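Local coordinates for protein carboxylesterase SOBER1 (PDB 6AVX) that hydrolyses carboxylic esters in vitro, preferring short acyl chains, shows phospholipase A2 activity and restrains the plant hypersensitive response set off by the bacterial effector AvrBsT, at residues S117-P122 / S143-E148; P122-G127 / A149-I154; V48-G53 / F60-L65. The protein carries 1 engineered substitution. One frame throughout, in Å; residues are numbered along the deposited sequence. Where two conformers were deposited one is given.

Contacts 1 and 2 are neighbours beside the central sheet of the alpha/beta-hydrolase fold, their centres about 8 Å apart, and they share Pro122. Along the chain their segments alternate: 117-122 runs straight on into 122-127, and 143-148 into 149-154, so the chain leaving helix 109-120 follows the loop that leads to strand 154-159. They touch through Thr124 OG1 and Glu148 O, and together bring the chain into adjacent parallel strands 127-131 and 154-159. Contact 3 comes earlier, around the small hairpin 45-48/54-57. Its centre is about 26 Å from contact 1 and about 29 Å from contact 2; the side chain of its Leu65 comes within about 7 Å of that of the presumed nucleophile Ser108.

Contact 1: residues S117-P122 / S143-E148; sequences SVLLYP and SQFPEE
Leu119 and Phe145 carry the middle of this contact, where the last turn of helix 109-120 meets the loop between strands 127-131 and 154-159. In the alpha/beta-hydrolase fold this is the helix that follows the probable nucleophile elbow, met here at the end remote from Ser108, the presumed nucleophile. The aromatic part is a CH-pi interaction: Leu119 CB stands over the centre of the Phe145 ring, 3.7 Å from the centroid and 9° off the normal. Phe145 CG lies anti to its own carbonyl carbon, beside the backbone N (chi1 -66°), and from there the ring turns its face to that CB. Leu119 CD1 continues across the same ring to CZ, at 3.6 Å. Leu120 comes in differently, its CD2 lying in the ring plane at the edge, 3.8 Å from Phe145 CD1. Phe176 and Ala180 of helix 173-180 also pack on this phenyl group.

Pro146 packs on backbone atoms of 119-122. Its CG lies against Tyr121 O at 3.4 Å, while its CB rests on Pro122 CA at 3.7 Å. At the outer end Glu148 CB touches Pro122 O.

None of the contacts between the segments is a conventional hydrogen bond. Leu119 O is buried with no hydrogen-bond donor in the model. Phe145 CA instead makes a CA-H...O contact with Leu119 O at 3.4 Å, 125° at hydrogen, and Pro146 CD presses on the same oxygen from 3.3 Å.

Contact 2: residues P122-G127 / A149-I154; sequences PKTLGG and AKKTPI
Ala149 opens the second segment beside Lys123 and Thr124, with its CA 4.3 Å from Lys123 O. Two residues on, Lys151 sets CB against the side chain of Thr124, 3.8 Å from OG1 and about as close to CG2. The polar ends of both are engaged by Glu148: Thr124 OG1 bonds to its carbonyl oxygen, and Lys151 NZ forms a salt bridge with its carboxylate.

Thr152 does most of the work. With chi1 -59°, OG1 sits beside its own backbone N and CG2 anti to it, which sends the two branches to different parts of 122-127. The hydroxyl oxygen accepts Leu125 N at 2.9 Å in a nearly straight bond, 173° at the hydrogen. It donates in turn to a water 2.7 Å away, and that water donates a hydrogen bond to Lys123 O, 2.9 Å away. The methyl CG2 lies 3.6 Å from Gly127 CA, near Val118 of helix 109-120. Here the two loops enter neighbouring parallel strands of the alpha/beta-hydrolase sheet, 127-131 and 154-159.

Next, Pro153 CG packs 3.4 Å from Gly126 O, whose hydrogen bond comes from Arg211 NE of helix 198-212; the arginine packs on the proline ring as well. Pro153 O receives a CA-H...O contact from Gly127 CA at 3.3 Å, just before Ile154 starts its strand and pairs with Thr183 and Glu185.

Contact 3: residues V48-G53 / F60-L65; sequences VTCNNG and FDVPEL
Thr49 and Cys50 form a short 3-10 turn that runs in broadly the same direction as the chain from Asp61 to Glu64, which is extended except at Pro63, and one backbone bond, bent at the hydrogen, ties the segments: Cys50 N to Val62 O at 2.9 Å.

The Asp61 carboxylate takes hold of Thr49 at two points. The Asp61 CG lies anti to its backbone N (chi1 -164°), from where the carboxylate reaches Thr49, and the two side chains cross at about a right angle. OD1 accepts Thr49 N at 2.8 Å and 173°, while OD2 accepts the hydroxyl OG1 of Thr49 at 2.6 Å. Both oxygens use their syn lone pairs, so the N-H and the hydroxyl of the one threonine sit together in the bay between OD1 and OD2. A weak bond from Val62 N also reaches OD1, and Asp61 N is paired with Ser77 OG of helix 75-94. The turn belongs to the loop joining strands 45-48 and 54-57, and is closed by Val48 O, which accepts both Asn51 N and Gly53 N.

Further along the packing is apolar. Cys50 SG lies between its own backbone N and carbonyl carbon (chi1 66°), and there it meets Leu65 CD1 at 3.7 Å and Val62 CG1 at 4.0 Å. The Leu65 side chain is itself about 7 Å from that of Ser108, the nucleophile by similarity.

Two neutral donors on the syn lone pairs, with a weak third from Val62 N, would be expected to favour the ionised form of Asp61, consistent with a charged carboxylate that fixes the hairpin loop against the chain leading to Leu65.

Contact 1: residues S117-P122 / S143-E148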
ATOM      1  N   SER A 117      -4.898   4.664  -2.379  1.00  5.05           N
ATOM      2  CA  SER A 117      -4.819   5.945  -1.690  1.00  5.41           C
ATOM      3  C   SER A 117      -3.873   6.894  -2.402  1.00  5.62           C
ATOM      4  O   SER A 117      -4.158   8.091  -2.520  1.00  6.40           O
ATOM      5  CB  SER A 117      -4.379   5.739  -0.245  1.00  6.69           C
ATOM      6  OG  SER A 117      -5.330   4.987   0.501  1.00  7.08           O
ATOM      7  N   VAL A 118      -2.718   6.399  -2.829  1.00  5.16           N
ATOM      8  CA  VAL A 118      -1.755   7.243  -3.520  1.00  5.50           C
ATOM      9  C   VAL A 118      -2.316   7.712  -4.856  1.00  6.02           C
ATOM     10  O   VAL A 118      -2.210   8.898  -5.209  1.00  6.55           O
ATOM     11  CB  VAL A 118      -0.426   6.495  -3.683  1.00  7.92           C
ATOM     12  CG1 VAL A 118       0.478   7.214  -4.665  1.00  8.59           C
ATOM     13  CG2 VAL A 118       0.237   6.283  -2.320  1.00  8.04           C
ATOM     14  N   LEU A 119      -2.920   6.800  -5.611  1.00  5.30           N
ATOM     15  CA  LEU A 119      -3.336   7.140  -6.973  1.00  6.03           C
ATOM     16  C   LEU A 119      -4.512   8.102  -7.000  1.00  5.58           C
ATOM     17  O   LEU A 119      -4.734   8.759  -8.028  1.00  6.30           O
ATOM     18  CB  LEU A 119      -3.700   5.873  -7.757  1.00  8.05           C
ATOM     19  CG  LEU A 119      -2.584   4.855  -7.991  1.00 11.46           C
ATOM     20  CD1 LEU A 119      -3.125   3.575  -8.627  1.00 14.41           C
ATOM     21  CD2 LEU A 119      -1.504   5.457  -8.852  1.00 21.45           C
ATOM     22  N   LEU A 120      -5.273   8.182  -5.926  1.00  5.40           N
ATOM     23  CA  LEU A 120      -6.406   9.093  -5.856  1.00  5.73           C
ATOM     24  C   LEU A 120      -6.098  10.368  -5.084  1.00  6.19           C
ATOM     25  O   LEU A 120      -6.971  11.230  -4.972  1.00  6.12           O
ATOM     26  CB  LEU A 120      -7.621   8.382  -5.251  1.00  5.82           C
ATOM     27  CG  LEU A 120      -8.247   7.359  -6.201  1.00  6.35           C
ATOM     28  CD1 LEU A 120      -9.144   6.392  -5.449  1.00  7.72           C
ATOM     29  CD2 LEU A 120      -9.048   8.063  -7.325  1.00  7.61           C
ATOM     30  N   TYR A 121      -4.896  10.514  -4.536  1.00  5.99           N
ATOM     31  CA  TYR A 121      -4.606  11.702  -3.740  1.00  5.21           C
ATOM     32  C   TYR A 121      -4.354  12.903  -4.662  1.00  6.43           C
ATOM     33  O   TYR A 121      -3.723  12.755  -5.711  1.00  7.14           O
ATOM     34  CB  TYR A 121      -3.374  11.469  -2.833  1.00  6.39           C
ATOM     35  CG  TYR A 121      -3.378  12.467  -1.705  1.00  4.94           C
ATOM     36  CD1 TYR A 121      -2.442  13.497  -1.631  1.00  5.91           C
ATOM     37  CD2 TYR A 121      -4.362  12.427  -0.739  1.00  6.51           C
ATOM     38  CE1 TYR A 121      -2.499  14.439  -0.637  1.00  6.23           C
ATOM     39  CE2 TYR A 121      -4.428  13.378   0.269  1.00  7.11           C
ATOM     40  CZ  TYR A 121      -3.481  14.385   0.308  1.00  6.75           C
ATOM     41  OH  TYR A 121      -3.542  15.350   1.301  1.00  8.29           O
ATOM     42  N   PRO A 122      -4.835  14.107  -4.305  1.00  5.64           N
ATOM     43  CA  PRO A 122      -4.709  15.241  -5.240  1.00  5.90           C
ATOM     44  C   PRO A 122      -3.306  15.757  -5.440  1.00  6.21           C
ATOM     45  O   PRO A 122      -3.091  16.538  -6.378  1.00  7.87           O
ATOM     46  CB  PRO A 122      -5.604  16.319  -4.620  1.00  7.64           C
ATOM     47  CG  PRO A 122      -6.584  15.576  -3.784  1.00  9.74           C
ATOM     48  CD  PRO A 122      -5.822  14.385  -3.249  1.00  7.97           C
ATOM     49  N   SER A 143      -9.535   7.337 -14.915  1.00  6.47           N
ATOM     50  CA  SER A 143      -9.898   8.692 -15.299  1.00  6.98           C
ATOM     51  C   SER A 143      -9.993   9.628 -14.104  1.00  7.27           C
ATOM     52  O   SER A 143     -10.026  10.851 -14.301  1.00  7.66           O
ATOM     53  CB  SER A 143     -11.227   8.655 -16.045  1.00  7.28           C
ATOM     54  OG  SER A 143     -12.241   8.065 -15.265  1.00  7.88           O
ATOM     55  N   GLN A 144     -10.063   9.100 -12.886  1.00  6.74           N
ATOM     56  CA  GLN A 144     -10.214   9.910 -11.696  1.00  5.81           C
ATOM     57  C   GLN A 144      -8.907  10.120 -10.940  1.00  5.54           C
ATOM     58  O   GLN A 144      -8.908  10.817  -9.920  1.00  6.51           O
ATOM     59  CB  GLN A 144     -11.273   9.293 -10.778  1.00  7.06           C
ATOM     60  CG  GLN A 144     -12.594   8.983 -11.487  1.00  7.21           C
ATOM     61  CD  GLN A 144     -13.095  10.125 -12.357  1.00  7.17           C
ATOM     62  OE1 GLN A 144     -13.250   9.951 -13.571  1.00  8.82           O
ATOM     63  NE2 GLN A 144     -13.366  11.275 -11.757  1.00  8.21           N
ATOM     64  N   PHE A 145      -7.804   9.549 -11.397  1.00  5.32           N
ATOM     65  CA  PHE A 145      -6.540   9.767 -10.721  1.00  5.77           C
ATOM     66  C   PHE A 145      -6.105  11.208 -10.954  1.00  5.47           C
ATOM     67  O   PHE A 145      -5.986  11.624 -12.113  1.00  6.29           O
ATOM     68  CB  PHE A 145      -5.466   8.845 -11.253  1.00  6.55           C
ATOM     69  CG  PHE A 145      -5.687   7.376 -10.980  1.00  6.40           C
ATOM     70  CD1 PHE A 145      -6.619   6.926 -10.077  1.00  6.65           C
ATOM     71  CD2 PHE A 145      -4.919   6.441 -11.650  1.00  7.52           C
ATOM     72  CE1 PHE A 145      -6.771   5.562  -9.839  1.00  9.27           C
ATOM     73  CE2 PHE A 145      -5.064   5.096 -11.418  1.00  8.41           C
ATOM     74  CZ  PHE A 145      -5.989   4.653 -10.515  1.00  9.00           C
ATOM     75  N   PRO A 146      -5.878  12.000  -9.911  1.00  5.97           N
ATOM     76  CA  PRO A 146      -5.466  13.389 -10.115  1.00  5.33           C
ATOM     77  C   PRO A 146      -4.149  13.499 -10.865  1.00  6.28           C
ATOM     78  O   PRO A 146      -3.275  12.630 -10.791  1.00  6.69           O
ATOM     79  CB  PRO A 146      -5.350  13.922  -8.682  1.00  6.50           C
ATOM     80  CG  PRO A 146      -6.327  13.105  -7.922  1.00  5.84           C
ATOM     81  CD  PRO A 146      -6.171  11.730  -8.494  1.00  5.68           C
ATOM     82  N   GLU A 147      -3.979  14.632 -11.537  1.00  6.52           N
ATOM     83  CA  GLU A 147      -2.791  14.849 -12.346  1.00  6.54           C
ATOM     84  C   GLU A 147      -1.519  14.643 -11.537  1.00  6.03           C
ATOM     85  O   GLU A 147      -0.587  13.965 -11.991  1.00  7.44           O
ATOM     86  CB  GLU A 147      -2.828  16.262 -12.926  1.00  8.05           C
ATOM     87  CG  GLU A 147      -1.602  16.588 -13.750  1.00 10.04           C
ATOM     88  CD  GLU A 147      -1.621  17.988 -14.341  1.00 13.22           C
ATOM     89  OE1 GLU A 147      -2.629  18.700 -14.201  1.00 15.37           O
ATOM     90  OE2 GLU A 147      -0.608  18.379 -14.960  1.00 15.41           O
ATOM     91  N   GLU A 148      -1.455  15.225 -10.340  1.00  5.76           N
ATOM     92  CA  GLU A 148      -0.215  15.132  -9.587  0.53  7.48           C
ATOM     93  C   GLU A 148      -0.008  13.752  -8.979  1.00  5.63           C
ATOM     94  O   GLU A 148       1.142  13.370  -8.710  1.00  7.40           O
ATOM     95  CB  GLU A 148      -0.168  16.220  -8.521  0.53  6.73           C
ATOM     96  CG  GLU A 148      -0.136  17.634  -9.093  0.53  8.56           C
ATOM     97  CD  GLU A 148       1.210  17.978  -9.662  0.53 12.24           C
ATOM     98  OE1 GLU A 148       2.131  18.235  -8.858  0.53 18.95           O
ATOM     99  OE2 GLU A 148       1.360  17.967 -10.901  0.53 20.42           O
TER

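Contact 2: residues P122-G127 / A149-I154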
ATOM      1  N   PRO A 122      -4.835  14.107  -4.305  1.00  5.64           N
ATOM      2  CA  PRO A 122      -4.709  15.241  -5.240  1.00  5.90           C
ATOM      3  C   PRO A 122      -3.306  15.757  -5.440  1.00  6.21           C
ATOM      4  O   PRO A 122      -3.091  16.538  -6.378  1.00  7.87           O
ATOM      5  CB  PRO A 122      -5.604  16.319  -4.620  1.00  7.64           C
ATOM      6  CG  PRO A 122      -6.584  15.576  -3.784  1.00  9.74           C
ATOM      7  CD  PRO A 122      -5.822  14.385  -3.249  1.00  7.97           C
ATOM      8  N   LYS A 123      -2.351  15.383  -4.591  1.00  6.41           N
ATOM      9  CA  LYS A 123      -0.987  15.888  -4.636  1.00  5.87           C
ATOM     10  C   LYS A 123       0.016  14.755  -4.820  1.00  7.14           C
ATOM     11  O   LYS A 123      -0.246  13.607  -4.453  1.00  6.83           O
ATOM     12  CB  LYS A 123      -0.669  16.645  -3.351  1.00  9.10           C
ATOM     13  CG  LYS A 123      -1.605  17.849  -3.191  1.00 11.18           C
ATOM     14  CD  LYS A 123      -1.388  18.592  -1.909  1.00 13.14           C
ATOM     15  CE  LYS A 123      -2.385  19.743  -1.784  1.00 16.59           C
ATOM     16  NZ  LYS A 123      -2.307  20.372  -0.454  1.00 18.32           N
ATOM     17  N   THR A 124       1.157  15.086  -5.411  1.00  6.51           N
ATOM     18  CA  THR A 124       2.276  14.154  -5.494  1.00  7.22           C
ATOM     19  C   THR A 124       2.824  13.903  -4.102  1.00  6.94           C
ATOM     20  O   THR A 124       3.093  14.842  -3.348  1.00  7.71           O
ATOM     21  CB  THR A 124       3.401  14.723  -6.363  1.00  6.77           C
ATOM     22  OG1 THR A 124       2.859  15.176  -7.615  1.00  7.51           O
ATOM     23  CG2 THR A 124       4.482  13.676  -6.603  1.00  8.59           C
ATOM     24  N   LEU A 125       3.016  12.647  -3.770  1.00  6.53           N
ATOM     25  CA  LEU A 125       3.590  12.249  -2.491  1.00  5.76           C
ATOM     26  C   LEU A 125       5.002  11.735  -2.722  1.00  6.47           C
ATOM     27  O   LEU A 125       5.479  11.611  -3.854  1.00  6.69           O
ATOM     28  CB  LEU A 125       2.696  11.211  -1.810  1.00  6.52           C
ATOM     29  CG  LEU A 125       1.259  11.672  -1.577  1.00  6.24           C
ATOM     30  CD1 LEU A 125       0.416  10.521  -1.048  1.00  8.36           C
ATOM     31  CD2 LEU A 125       1.199  12.880  -0.668  1.00  9.68           C
ATOM     32  N   GLY A 126       5.678  11.423  -1.616  1.00  6.91           N
ATOM     33  CA  GLY A 126       7.017  10.875  -1.697  1.00  7.34           C
ATOM     34  C   GLY A 126       7.031   9.518  -2.377  1.00  6.94           C
ATOM     35  O   GLY A 126       7.891   9.224  -3.205  1.00  7.40           O
ATOM     36  N   GLY A 127       6.068   8.675  -2.055  1.00  6.68           N
ATOM     37  CA  GLY A 127       6.014   7.380  -2.684  1.00  7.28           C
ATOM     38  C   GLY A 127       4.959   6.489  -2.072  1.00  5.77           C
ATOM     39  O   GLY A 127       4.489   6.727  -0.955  1.00  6.85           O
ATOM     40  N   ALA A 149      -1.076  12.985  -8.763  1.00  6.55           N
ATOM     41  CA  ALA A 149      -0.940  11.648  -8.197  1.00  6.83           C
ATOM     42  C   ALA A 149      -0.143  10.756  -9.113  1.00  7.24           C
ATOM     43  O   ALA A 149       0.564   9.846  -8.652  1.00  8.10           O
ATOM     44  CB  ALA A 149      -2.309  11.025  -7.965  1.00  7.03           C
ATOM     45  N   LYS A 150      -0.229  10.991 -10.416  1.00  7.36           N
ATOM     46  CA  LYS A 150       0.453  10.126 -11.358  1.00  8.49           C
ATOM     47  C   LYS A 150       1.964  10.279 -11.288  1.00 10.21           C
ATOM     48  O   LYS A 150       2.672   9.431 -11.837  1.00  9.61           O
ATOM     49  CB  LYS A 150      -0.069  10.400 -12.766  1.00  9.35           C
ATOM     50  CG  LYS A 150      -1.537  10.028 -12.929  1.00  9.56           C
ATOM     51  CD  LYS A 150      -2.004  10.292 -14.329  1.00 12.60           C
ATOM     52  CE  LYS A 150      -3.421   9.849 -14.485  1.00  8.90           C
ATOM     53  NZ  LYS A 150      -3.809   9.998 -15.896  1.00 16.28           N
ATOM     54  N   LYS A 151       2.470  11.320 -10.629  1.00  7.62           N
ATOM     55  CA  LYS A 151       3.897  11.525 -10.462  1.00  7.71           C
ATOM     56  C   LYS A 151       4.430  10.866  -9.203  1.00  7.92           C
ATOM     57  O   LYS A 151       5.643  10.887  -8.992  1.00  8.96           O
ATOM     58  CB  LYS A 151       4.197  13.027 -10.441  1.00  8.65           C
ATOM     59  CG  LYS A 151       3.741  13.730 -11.722  1.00 12.24           C
ATOM     60  CD  LYS A 151       4.004  15.227 -11.670  1.00 18.29           C
ATOM     61  CE  LYS A 151       3.374  15.921 -12.870  1.00 32.68           C
ATOM     62  NZ  LYS A 151       3.476  17.402 -12.765  1.00 37.68           N
ATOM     63  N   THR A 152       3.574  10.301  -8.363  1.00  6.83           N
ATOM     64  CA  THR A 152       4.070   9.656  -7.154  1.00  6.38           C
ATOM     65  C   THR A 152       4.685   8.320  -7.530  1.00  6.32           C
ATOM     66  O   THR A 152       4.008   7.502  -8.152  1.00  7.60           O
ATOM     67  CB  THR A 152       2.946   9.434  -6.152  1.00  6.55           C
ATOM     68  OG1 THR A 152       2.378  10.710  -5.821  1.00  6.42           O
ATOM     69  CG2 THR A 152       3.487   8.770  -4.878  1.00  7.64           C
ATOM     70  N   PRO A 153       5.942   8.059  -7.196  1.00  7.52           N
ATOM     71  CA  PRO A 153       6.535   6.771  -7.570  1.00  7.92           C
ATOM     72  C   PRO A 153       5.990   5.644  -6.714  1.00  7.77           C
ATOM     73  O   PRO A 153       5.696   5.813  -5.525  1.00  7.17           O
ATOM     74  CB  PRO A 153       8.032   6.974  -7.323  1.00 11.28           C
ATOM     75  CG  PRO A 153       8.120   8.045  -6.339  1.00 12.29           C
ATOM     76  CD  PRO A 153       6.911   8.947  -6.534  1.00  7.50           C
ATOM     77  N   ILE A 154       5.848   4.480  -7.342  1.00  7.04           N
ATOM     78  CA  ILE A 154       5.403   3.260  -6.672  1.00  6.81           C
ATOM     79  C   ILE A 154       6.556   2.271  -6.667  1.00  7.02           C
ATOM     80  O   ILE A 154       7.197   2.050  -7.702  1.00  8.92           O
ATOM     81  CB  ILE A 154       4.189   2.637  -7.377  1.00  7.49           C
ATOM     82  CG1 ILE A 154       3.034   3.635  -7.490  1.00 10.36           C
ATOM     83  CG2 ILE A 154       3.745   1.386  -6.661  1.00  9.19           C
ATOM     84  CD1 ILE A 154       2.445   4.117  -6.178  1.00 10.74           C
TER
HETATM   85  O   HOH W   1      -0.112  10.781  -4.831  1.00  6.54           O

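Contact 3: residues V48-G53 / F60-L65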
ATOM      1  N   VAL A  48     -16.079  -9.714   6.830  1.00  7.93           N
ATOM      2  CA  VAL A  48     -15.212 -10.020   5.696  1.00  7.04           C
ATOM      3  C   VAL A  48     -15.778 -11.217   4.938  1.00  8.44           C
ATOM      4  O   VAL A  48     -15.878 -12.326   5.486  1.00  8.89           O
ATOM      5  CB  VAL A  48     -13.761 -10.268   6.127  1.00  7.46           C
ATOM      6  CG1 VAL A  48     -12.895 -10.597   4.929  1.00 11.82           C
ATOM      7  CG2 VAL A  48     -13.225  -9.054   6.860  1.00  7.87           C
ATOM      8  N   THR A  49     -16.116 -10.993   3.670  1.00  9.60           N
ATOM      9  CA  THR A  49     -16.806 -12.003   2.876  1.00  9.70           C
ATOM     10  C   THR A  49     -15.976 -13.273   2.698  1.00 10.78           C
ATOM     11  O   THR A  49     -16.508 -14.385   2.787  1.00 11.82           O
ATOM     12  CB  THR A  49     -17.208 -11.379   1.542  1.00 11.65           C
ATOM     13  OG1 THR A  49     -18.172 -10.343   1.777  1.00 10.68           O
ATOM     14  CG2 THR A  49     -17.792 -12.402   0.598  1.00 13.46           C
ATOM     15  N   CYS A  50     -14.670 -13.152   2.467  1.00 10.16           N
ATOM     16  CA  CYS A  50     -13.872 -14.358   2.262  1.00 10.49           C
ATOM     17  C   CYS A  50     -13.789 -15.194   3.530  1.00 12.11           C
ATOM     18  O   CYS A  50     -13.430 -16.378   3.456  1.00 13.05           O
ATOM     19  CB  CYS A  50     -12.480 -14.014   1.728  1.00 13.58           C
ATOM     20  SG  CYS A  50     -11.423 -13.100   2.853  1.00 13.19           S
ATOM     21  N   ASN A  51     -14.111 -14.615   4.686  1.00  9.90           N
ATOM     22  CA  ASN A  51     -14.152 -15.320   5.957  1.00  9.83           C
ATOM     23  C   ASN A  51     -15.590 -15.541   6.410  1.00 10.29           C
ATOM     24  O   ASN A  51     -15.888 -15.569   7.609  1.00 11.77           O
ATOM     25  CB  ASN A  51     -13.320 -14.584   7.003  1.00 12.13           C
ATOM     26  CG  ASN A  51     -11.842 -14.710   6.728  1.00 14.52           C
ATOM     27  OD1 ASN A  51     -11.367 -15.792   6.383  1.00 17.98           O
ATOM     28  ND2 ASN A  51     -11.108 -13.607   6.827  1.00 14.24           N
ATOM     29  N   ASN A  52     -16.491 -15.675   5.441  1.00 11.17           N
ATOM     30  CA  ASN A  52     -17.891 -16.017   5.687  1.00 13.73           C
ATOM     31  C   ASN A  52     -18.580 -14.998   6.576  1.00 13.82           C
ATOM     32  O   ASN A  52     -19.467 -15.337   7.364  1.00 14.25           O
ATOM     33  CB  ASN A  52     -18.034 -17.442   6.209  1.00 16.46           C
ATOM     34  CG  ASN A  52     -17.524 -18.451   5.202  1.00 17.79           C
ATOM     35  OD1 ASN A  52     -17.683 -18.257   3.995  1.00 22.18           O
ATOM     36  ND2 ASN A  52     -16.881 -19.494   5.677  1.00 21.87           N
ATOM     37  N   GLY A  53     -18.207 -13.733   6.423  1.00 11.95           N
ATOM     38  CA  GLY A  53     -18.840 -12.676   7.164  1.00 11.54           C
ATOM     39  C   GLY A  53     -18.316 -12.483   8.560  1.00 10.03           C
ATOM     40  O   GLY A  53     -18.835 -11.619   9.276  1.00 11.62           O
ATOM     41  N   PHE A  60     -11.166  -2.993   3.893  1.00  5.60           N
ATOM     42  CA  PHE A  60     -12.235  -3.019   2.900  1.00  5.41           C
ATOM     43  C   PHE A  60     -12.555  -4.491   2.647  1.00  5.65           C
ATOM     44  O   PHE A  60     -11.745  -5.365   2.927  1.00  6.36           O
ATOM     45  CB  PHE A  60     -11.832  -2.276   1.618  1.00  6.01           C
ATOM     46  CG  PHE A  60     -10.604  -2.834   0.939  1.00  6.99           C
ATOM     47  CD1 PHE A  60     -10.703  -3.943   0.112  1.00  7.10           C
ATOM     48  CD2 PHE A  60      -9.354  -2.246   1.091  1.00  7.27           C
ATOM     49  CE1 PHE A  60      -9.571  -4.467  -0.521  1.00  8.72           C
ATOM     50  CE2 PHE A  60      -8.223  -2.769   0.443  1.00  7.44           C
ATOM     51  CZ  PHE A  60      -8.342  -3.873  -0.358  1.00  7.65           C
ATOM     52  N   ASP A  61     -13.735  -4.771   2.115  1.00  6.77           N
ATOM     53  CA  ASP A  61     -14.137  -6.162   2.008  1.00  6.62           C
ATOM     54  C   ASP A  61     -13.322  -6.863   0.938  1.00  7.78           C
ATOM     55  O   ASP A  61     -13.003  -6.288  -0.105  1.00  8.52           O
ATOM     56  CB  ASP A  61     -15.626  -6.271   1.704  1.00  8.43           C
ATOM     57  CG  ASP A  61     -16.180  -7.656   1.966  1.00  9.41           C
ATOM     58  OD1 ASP A  61     -15.551  -8.450   2.699  1.00  9.23           O
ATOM     59  OD2 ASP A  61     -17.280  -7.921   1.430  1.00 13.35           O
ATOM     60  N   VAL A  62     -13.018  -8.129   1.203  1.00  8.88           N
ATOM     61  CA  VAL A  62     -12.241  -9.008   0.334  1.00 11.25           C
ATOM     62  C   VAL A  62     -13.158 -10.180  -0.001  1.00 11.03           C
ATOM     63  O   VAL A  62     -13.459 -10.997   0.881  1.00 10.95           O
ATOM     64  CB  VAL A  62     -10.956  -9.474   1.035  1.00 10.69           C
ATOM     65  CG1 VAL A  62     -10.178 -10.439   0.145  1.00 13.51           C
ATOM     66  CG2 VAL A  62     -10.104  -8.270   1.434  1.00 13.31           C
ATOM     67  N   PRO A  63     -13.664 -10.281  -1.230  1.00 11.80           N
ATOM     68  CA  PRO A  63     -14.646 -11.339  -1.522  1.00 15.08           C
ATOM     69  C   PRO A  63     -14.073 -12.741  -1.529  1.00 14.08           C
ATOM     70  O   PRO A  63     -14.777 -13.680  -1.141  1.00 16.88           O
ATOM     71  CB  PRO A  63     -15.182 -10.959  -2.911  1.00 19.87           C
ATOM     72  CG  PRO A  63     -14.902  -9.511  -3.061  1.00 20.67           C
ATOM     73  CD  PRO A  63     -13.638  -9.249  -2.281  1.00 14.67           C
ATOM     74  N   GLU A  64     -12.824 -12.915  -1.943  1.00 13.94           N
ATOM     75  CA  GLU A  64     -12.337 -14.232  -2.308  1.00 23.91           C
ATOM     76  C   GLU A  64     -10.845 -14.310  -2.081  1.00 24.79           C
ATOM     77  O   GLU A  64     -10.115 -13.323  -2.225  1.00 22.90           O
ATOM     78  CB  GLU A  64     -12.563 -14.537  -3.793  1.00 33.40           C
ATOM     79  CG  GLU A  64     -13.909 -15.131  -4.127  1.00 44.31           C
ATOM     80  CD  GLU A  64     -13.888 -15.909  -5.433  1.00 61.36           C
ATOM     81  OE1 GLU A  64     -12.804 -16.021  -6.047  1.00 51.85           O
ATOM     82  OE2 GLU A  64     -14.956 -16.411  -5.844  1.00 71.21           O
ATOM     83  N   LEU A  65     -10.403 -15.516  -1.767  1.00 24.43           N
ATOM     84  CA  LEU A  65      -8.997 -15.823  -1.786  1.00 28.37           C
ATOM     85  C   LEU A  65      -8.804 -17.057  -2.676  1.00 34.08           C
ATOM     86  O   LEU A  65      -9.692 -17.918  -2.769  1.00 24.40           O
ATOM     87  CB  LEU A  65      -8.486 -16.060  -0.369  1.00 21.59           C
ATOM     88  CG  LEU A  65      -8.770 -14.921   0.624  1.00 29.40           C
ATOM     89  CD1 LEU A  65      -8.580 -15.393   2.061  1.00 40.28           C
ATOM     90  CD2 LEU A  65      -7.925 -13.680   0.362  1.00 30.08           C
TER